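Local coordinates for alpha-rhamnosidase (Dictyoglomus thermophilum, PDB 6I60), which probably hydrolyses terminal non-reducing alpha-L-rhamnose residues in alpha-L-rhamnosides, at residues 477-480 against 481-485; 792-795 against 796-800; 632-635 against 636-640. All blocks are in the same frame, centred on the assembly; numbering follows the deposited sequence.

Interaction 1: 477-480 against 481-485; sequences KIHH and NIIWG
His480 reaches forward along its helix to Asn481 and Trp484. Its CB lies 3.2 Å from Asn481 N, and its CG 3.6 Å from the same N. CG is anti to the backbone N (chi1 158°), which swings the imidazole toward the next turn. ND1 donates to Asn481 OD1 at 3.1 Å, and the bond is fairly straight. The oxygen meets the imidazole at its edge, near its plane, while the amide is turned 64° from the ring. Asn481 ND2 has its own acceptors, Ala800 O and Thr802 O, so both ends of the amide are engaged. The helix is 473-488, in the six-hairpin glycosidase domain, the (alpha/alpha)6 barrel of bacterial alpha-L-rhamnosidases. CE1 of His480 lies near both Asn481 OD1 and Trp484 CD1. CD2 and NE2 run beside the indole, and NE2 is 3.5 Å from Trp484 CD1. This indole carbon lies over one face of the imidazole. The two planes meet obliquely, at 51°. The same CD1 also sits 3.3 Å from His480 O, which faces the indole edge. Another turn partner is His479. Its CE1 touches Ile483 CD1 at 3.5 Å, and its ND1 is bonded to Asp827.

Interaction 2: 792-795 against 796-800; sequences FGYM and IEEGA
Tyr794 and Glu798 lie side by side and point the same way, one helical turn apart. Glu798 CG rests over one face of the phenol ring, 4.2 Å from its centroid and displaced toward the rim, a CH-pi contact. The glutamate bends at chi2 (-70°), and its carboxylate plane stands 67° from the ring plane. Tyr794 OH is 3.1 Å from a water that also lies close to Glu798 OE2, though that second distance is too short to be trusted. The other oxygen, OE1, forms a salt bridge with Lys809. Helix 792-797 ends here in a Schellman motif, with Gly799 as the C-prime residue at positive phi. Ala800 N returns to Met795 O at 3.0 Å, and Gly799 N to Ile796 O at 3.1 Å. The turn brings Ala800 CB to 4.0 Å from Met795 CB, the apolar contact that usually accompanies this motif. An alanine in place of Tyr794 would remove the ring face beneath Glu798 CG and the hydroxyl beside the water, and the glutamate would probably be held mainly by its salt bridge to Lys809. Glu797 N completes a regular helical bond to Gly793 O.

Interaction 3: 632-635 against 636-640; sequences FYFY and HDVIT
Phe632, Tyr633, Phe634 and Tyr635 each offer a carbonyl oxygen to the amide four residues on, so the segments 632-635 and 636-640 form continuous alpha-helix. The shortest of these bonds is Asp637 N to Tyr633 O, 2.8 Å. The side chains add pairs at spacings of three and four. Tyr635 and Ile639 form one such pair. CG1 of Ile639 lies over one face of the phenol ring, 3.6 Å from its centroid and 22° off the normal, a CH-pi contact. The methylene sits toward the hydroxyl end, 3.4 Å from Tyr635 CZ, and Ile639 CD1 reaches on to 3.8 Å from Tyr635 OH. With CG of the tyrosine anti to the backbone N (chi1 175°), the ring is carried along the helix to the side chain of Ile639. Phe634 and Val638 instead run alongside each other. Val638 CG2 meets the phenylalanine at CE1, 3.8 Å away, in purely apolar packing. Tyr633 and His636 are a looser pair: their ring planes stand at 57° and the centroids are 5.7 Å apart, an oblique arrangement. Thr640 CG2 sits over one face of the His636 ring, toward its rim. Thr640 OG1 also makes a weak bond to His636 O. Residues 632-640 of helix 626-648 lie mostly buried among other helices of the (alpha/alpha)6 domain. Helix 564-576 covers His636, while Tyr633 OH bonds to Tyr766 OH on helix 761-773, and Asp637 OD2 bonds to Thr563 OG1. Helix 586-599 packs on Phe634 and Asp637, and helix 651-672 on Phe634, Val638 and Ile639; its Leu660, touched by Val638, also lines the site where 2-(2-ethoxyethoxy)ethanol is bound.

How the interactions relate
All three contacts are local ones, made along or at the end of a helix in the six-hairpin glycosidase domain. Interactions 1 and 2 are neighbours. Their helices pack directly: Ile478 CD1 lies 4.0 Å from Phe792 CB. The Asn481 amide of interaction 1 also probably bonds to Ala800 O at the helix end of interaction 2. Interaction 3 stands apart, its nearest atoms about 16 Å from interaction 1 and about 14 Å from interaction 2. It is the most buried, and its side-chain contacts are mainly aromatic and aliphatic. The other two are partly buried. Interaction 1 mixes an imidazole-amide bond with an indole. Interaction 2 relies on a helix end and a charged side chain.

Interaction 1: 477-480 against 481-485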
# COMPACT_ATOMS: atom_id res chain seq x y z
N LYS A 477 -8.02 17.14 10.19
CA LYS A 477 -8.74 15.98 10.69
C LYS A 477 -9.11 15.03 9.55
O LYS A 477 -9.04 13.80 9.71
CB LYS A 477 -9.99 16.42 11.45
CG LYS A 477 -9.69 17.19 12.73
CD LYS A 477 -9.18 16.27 13.83
CE LYS A 477 -8.63 17.07 15.01
NZ LYS A 477 -7.78 16.24 15.91
N ILE A 478 -9.51 15.57 8.40
CA ILE A 478 -9.75 14.73 7.23
C ILE A 478 -8.46 14.03 6.81
O ILE A 478 -8.45 12.83 6.53
CB ILE A 478 -10.35 15.56 6.08
CG1 ILE A 478 -11.71 16.13 6.48
CG2 ILE A 478 -10.47 14.72 4.82
CD1 ILE A 478 -12.10 17.36 5.70
N HIS A 479 -7.36 14.78 6.79
CA HIS A 479 -6.06 14.19 6.46
C HIS A 479 -5.68 13.12 7.48
O HIS A 479 -5.08 12.10 7.12
CB HIS A 479 -5.00 15.29 6.39
CG HIS A 479 -3.60 14.78 6.31
ND1 HIS A 479 -3.18 13.90 5.33
CD2 HIS A 479 -2.51 15.02 7.08
CE1 HIS A 479 -1.90 13.63 5.50
NE2 HIS A 479 -1.47 14.29 6.55
N HIS A 480 -6.02 13.34 8.75
CA HIS A 480 -5.71 12.34 9.78
C HIS A 480 -6.55 11.08 9.59
O HIS A 480 -6.06 9.97 9.84
CB HIS A 480 -5.95 12.94 11.17
CG HIS A 480 -6.18 11.92 12.24
ND1 HIS A 480 -7.43 11.42 12.54
CD2 HIS A 480 -5.32 11.33 13.11
CE1 HIS A 480 -7.33 10.55 13.53
NE2 HIS A 480 -6.06 10.47 13.89
N ASN A 481 -7.79 11.23 9.14
CA ASN A 481 -8.67 10.07 8.96
C ASN A 481 -8.24 9.22 7.77
O ASN A 481 -8.40 7.99 7.81
CB ASN A 481 -10.12 10.53 8.79
CG ASN A 481 -10.76 10.93 10.10
OD1 ASN A 481 -10.12 11.49 10.99
ND2 ASN A 481 -12.05 10.66 10.23
N ILE A 482 -7.70 9.84 6.73
CA ILE A 482 -7.29 9.10 5.54
C ILE A 482 -6.02 8.30 5.83
O ILE A 482 -5.84 7.18 5.33
CB ILE A 482 -7.12 10.05 4.35
CG1 ILE A 482 -8.48 10.55 3.87
CG2 ILE A 482 -6.38 9.38 3.20
CD1 ILE A 482 -8.42 11.65 2.83
N ILE A 483 -5.12 8.85 6.65
CA ILE A 483 -3.87 8.17 6.97
C ILE A 483 -4.15 6.86 7.70
O ILE A 483 -3.57 5.81 7.38
CB ILE A 483 -2.94 9.08 7.79
CG1 ILE A 483 -2.29 10.13 6.88
CG2 ILE A 483 -1.88 8.26 8.52
CD1 ILE A 483 -1.11 10.84 7.51
N TRP A 484 -5.05 6.90 8.68
CA TRP A 484 -5.42 5.68 9.39
C TRP A 484 -6.24 4.74 8.51
O TRP A 484 -6.13 3.52 8.65
CB TRP A 484 -6.20 6.02 10.66
CG TRP A 484 -5.34 6.46 11.79
CD1 TRP A 484 -4.88 7.73 12.03
CD2 TRP A 484 -4.83 5.65 12.85
NE1 TRP A 484 -4.11 7.75 13.17
CE2 TRP A 484 -4.06 6.48 13.69
CE3 TRP A 484 -4.93 4.29 13.17
CZ2 TRP A 484 -3.42 6.00 14.83
CZ3 TRP A 484 -4.29 3.82 14.30
CH2 TRP A 484 -3.54 4.67 15.12
N GLY A 485 -7.06 5.29 7.61
CA GLY A 485 -7.87 4.45 6.76
C GLY A 485 -7.04 3.70 5.72
O GLY A 485 -7.31 2.53 5.43

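Interaction 2: 792-795 against 796-800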
# COMPACT_ATOMS: atom_id res chain seq x y z
N PHE A 792 -16.84 15.33 3.49
CA PHE A 792 -15.93 14.64 4.39
C PHE A 792 -16.02 15.21 5.80
O PHE A 792 -15.80 14.47 6.78
CB PHE A 792 -14.50 14.72 3.87
CG PHE A 792 -14.31 14.05 2.54
CD1 PHE A 792 -13.99 12.70 2.47
CD2 PHE A 792 -14.47 14.76 1.36
CE1 PHE A 792 -13.83 12.09 1.24
CE2 PHE A 792 -14.31 14.15 0.14
CZ PHE A 792 -13.99 12.81 0.08
N GLY A 793 -16.32 16.50 5.93
CA GLY A 793 -16.51 17.08 7.25
C GLY A 793 -17.71 16.51 7.97
O GLY A 793 -17.69 16.37 9.20
N TYR A 794 -18.77 16.17 7.23
CA TYR A 794 -19.93 15.55 7.86
C TYR A 794 -19.58 14.21 8.50
O TYR A 794 -20.17 13.85 9.52
CB TYR A 794 -21.05 15.38 6.82
CG TYR A 794 -22.31 14.77 7.38
CD1 TYR A 794 -22.99 15.38 8.44
CD2 TYR A 794 -22.84 13.60 6.86
CE1 TYR A 794 -24.14 14.83 8.95
CE2 TYR A 794 -24.00 13.05 7.37
CZ TYR A 794 -24.65 13.67 8.41
OH TYR A 794 -25.80 13.12 8.93
N MET A 795 -18.64 13.47 7.91
CA MET A 795 -18.18 12.24 8.54
C MET A 795 -17.49 12.52 9.86
O MET A 795 -17.74 11.83 10.86
CB MET A 795 -17.24 11.48 7.60
CG MET A 795 -17.81 11.19 6.23
SD MET A 795 -16.74 10.09 5.28
CE MET A 795 -17.51 10.19 3.66
N ILE A 796 -16.63 13.54 9.89
CA ILE A 796 -15.89 13.87 11.11
C ILE A 796 -16.85 14.38 12.18
O ILE A 796 -16.72 14.02 13.36
CB ILE A 796 -14.79 14.89 10.79
CG1 ILE A 796 -13.47 14.19 10.46
CG2 ILE A 796 -14.58 15.86 11.94
CD1 ILE A 796 -13.51 13.33 9.22
N GLU A 797 -17.82 15.21 11.80
CA GLU A 797 -18.79 15.71 12.77
C GLU A 797 -19.63 14.59 13.36
O GLU A 797 -20.15 14.75 14.47
CB GLU A 797 -19.69 16.76 12.12
CG GLU A 797 -18.96 18.03 11.68
CD GLU A 797 -18.23 18.73 12.83
OE1 GLU A 797 -18.89 19.07 13.83
OE2 GLU A 797 -17.00 18.93 12.72
N GLU A 798 -19.77 13.47 12.66
CA GLU A 798 -20.54 12.33 13.15
C GLU A 798 -19.67 11.27 13.81
O GLU A 798 -20.13 10.14 14.02
CB GLU A 798 -21.35 11.71 12.01
CG GLU A 798 -22.57 12.52 11.60
CD GLU A 798 -23.67 12.50 12.64
OE1 GLU A 798 -23.67 11.59 13.50
OE2 GLU A 798 -24.54 13.39 12.60
N GLY A 799 -18.42 11.60 14.14
CA GLY A 799 -17.59 10.73 14.94
C GLY A 799 -16.72 9.76 14.17
O GLY A 799 -16.34 8.72 14.73
N ALA A 800 -16.38 10.06 12.92
CA ALA A 800 -15.57 9.16 12.11
C ALA A 800 -14.09 9.44 12.36
O ALA A 800 -13.64 10.58 12.22
CB ALA A 800 -15.90 9.31 10.63
O HOH W 1 -26.59 14.29 11.70

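Interaction 3: 632-635 against 636-640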
# COMPACT_ATOMS: atom_id res chain seq x y z
N PHE A 632 -14.74 6.80 -20.50
CA PHE A 632 -13.72 7.68 -19.93
C PHE A 632 -12.44 6.90 -19.63
O PHE A 632 -11.34 7.39 -19.90
CB PHE A 632 -14.27 8.34 -18.67
CG PHE A 632 -13.22 9.01 -17.82
CD1 PHE A 632 -12.63 8.33 -16.75
CD2 PHE A 632 -12.83 10.32 -18.05
CE1 PHE A 632 -11.68 8.94 -15.96
CE2 PHE A 632 -11.88 10.93 -17.26
CZ PHE A 632 -11.30 10.24 -16.22
N TYR A 633 -12.58 5.69 -19.09
CA TYR A 633 -11.41 4.89 -18.76
C TYR A 633 -10.88 4.11 -19.96
O TYR A 633 -9.72 3.69 -19.94
CB TYR A 633 -11.74 3.93 -17.61
CG TYR A 633 -11.56 4.58 -16.25
CD1 TYR A 633 -10.30 4.81 -15.73
CD2 TYR A 633 -12.66 4.97 -15.49
CE1 TYR A 633 -10.13 5.40 -14.49
CE2 TYR A 633 -12.51 5.56 -14.25
CZ TYR A 633 -11.24 5.78 -13.76
OH TYR A 633 -11.06 6.37 -12.52
N PHE A 634 -11.70 3.91 -20.99
CA PHE A 634 -11.19 3.35 -22.24
C PHE A 634 -10.24 4.32 -22.92
O PHE A 634 -9.15 3.94 -23.36
CB PHE A 634 -12.35 2.98 -23.17
CG PHE A 634 -11.92 2.29 -24.43
CD1 PHE A 634 -10.86 1.40 -24.42
CD2 PHE A 634 -12.58 2.53 -25.62
CE1 PHE A 634 -10.46 0.76 -25.58
CE2 PHE A 634 -12.18 1.89 -26.79
CZ PHE A 634 -11.12 1.01 -26.76
N TYR A 635 -10.63 5.59 -23.00
CA TYR A 635 -9.73 6.62 -23.50
C TYR A 635 -8.53 6.78 -22.58
O TYR A 635 -7.40 6.98 -23.04
CB TYR A 635 -10.48 7.94 -23.67
CG TYR A 635 -9.61 9.11 -24.07
CD1 TYR A 635 -9.38 9.39 -25.41
CD2 TYR A 635 -9.05 9.95 -23.12
CE1 TYR A 635 -8.59 10.47 -25.79
CE2 TYR A 635 -8.26 11.02 -23.49
CZ TYR A 635 -8.04 11.28 -24.82
OH TYR A 635 -7.26 12.35 -25.20
N HIS A 636 -8.76 6.69 -21.26
CA HIS A 636 -7.67 6.82 -20.30
C HIS A 636 -6.64 5.71 -20.48
O HIS A 636 -5.43 5.96 -20.48
CB HIS A 636 -8.23 6.82 -18.88
CG HIS A 636 -7.19 7.02 -17.82
ND1 HIS A 636 -6.36 6.01 -17.39
CD2 HIS A 636 -6.86 8.11 -17.09
CE1 HIS A 636 -5.56 6.47 -16.45
NE2 HIS A 636 -5.84 7.74 -16.24
N ASP A 637 -7.10 4.46 -20.65
CA ASP A 637 -6.18 3.34 -20.76
C ASP A 637 -5.39 3.39 -22.06
O ASP A 637 -4.22 2.98 -22.09
CB ASP A 637 -6.94 2.02 -20.65
CG ASP A 637 -7.40 1.73 -19.23
OD1 ASP A 637 -8.09 0.71 -19.01
OD2 ASP A 637 -7.07 2.53 -18.32
N VAL A 638 -5.99 3.89 -23.13
CA VAL A 638 -5.31 3.93 -24.42
C VAL A 638 -4.33 5.10 -24.48
O VAL A 638 -3.24 4.99 -25.06
CB VAL A 638 -6.35 3.99 -25.56
CG1 VAL A 638 -5.67 4.19 -26.90
CG2 VAL A 638 -7.18 2.72 -25.57
N ILE A 639 -4.68 6.23 -23.87
CA ILE A 639 -3.81 7.41 -23.92
C ILE A 639 -2.53 7.16 -23.14
O ILE A 639 -1.43 7.43 -23.63
CB ILE A 639 -4.56 8.65 -23.40
CG1 ILE A 639 -5.29 9.34 -24.55
CG2 ILE A 639 -3.59 9.63 -22.75
CD1 ILE A 639 -4.35 9.96 -25.57
N THR A 640 -2.65 6.64 -21.92
CA THR A 640 -1.45 6.41 -21.11
C THR A 640 -0.63 5.24 -21.65
O THR A 640 0.59 5.21 -21.45
CB THR A 640 -1.84 6.15 -19.65
OG1 THR A 640 -2.46 4.87 -19.53
CG2 THR A 640 -2.80 7.23 -19.15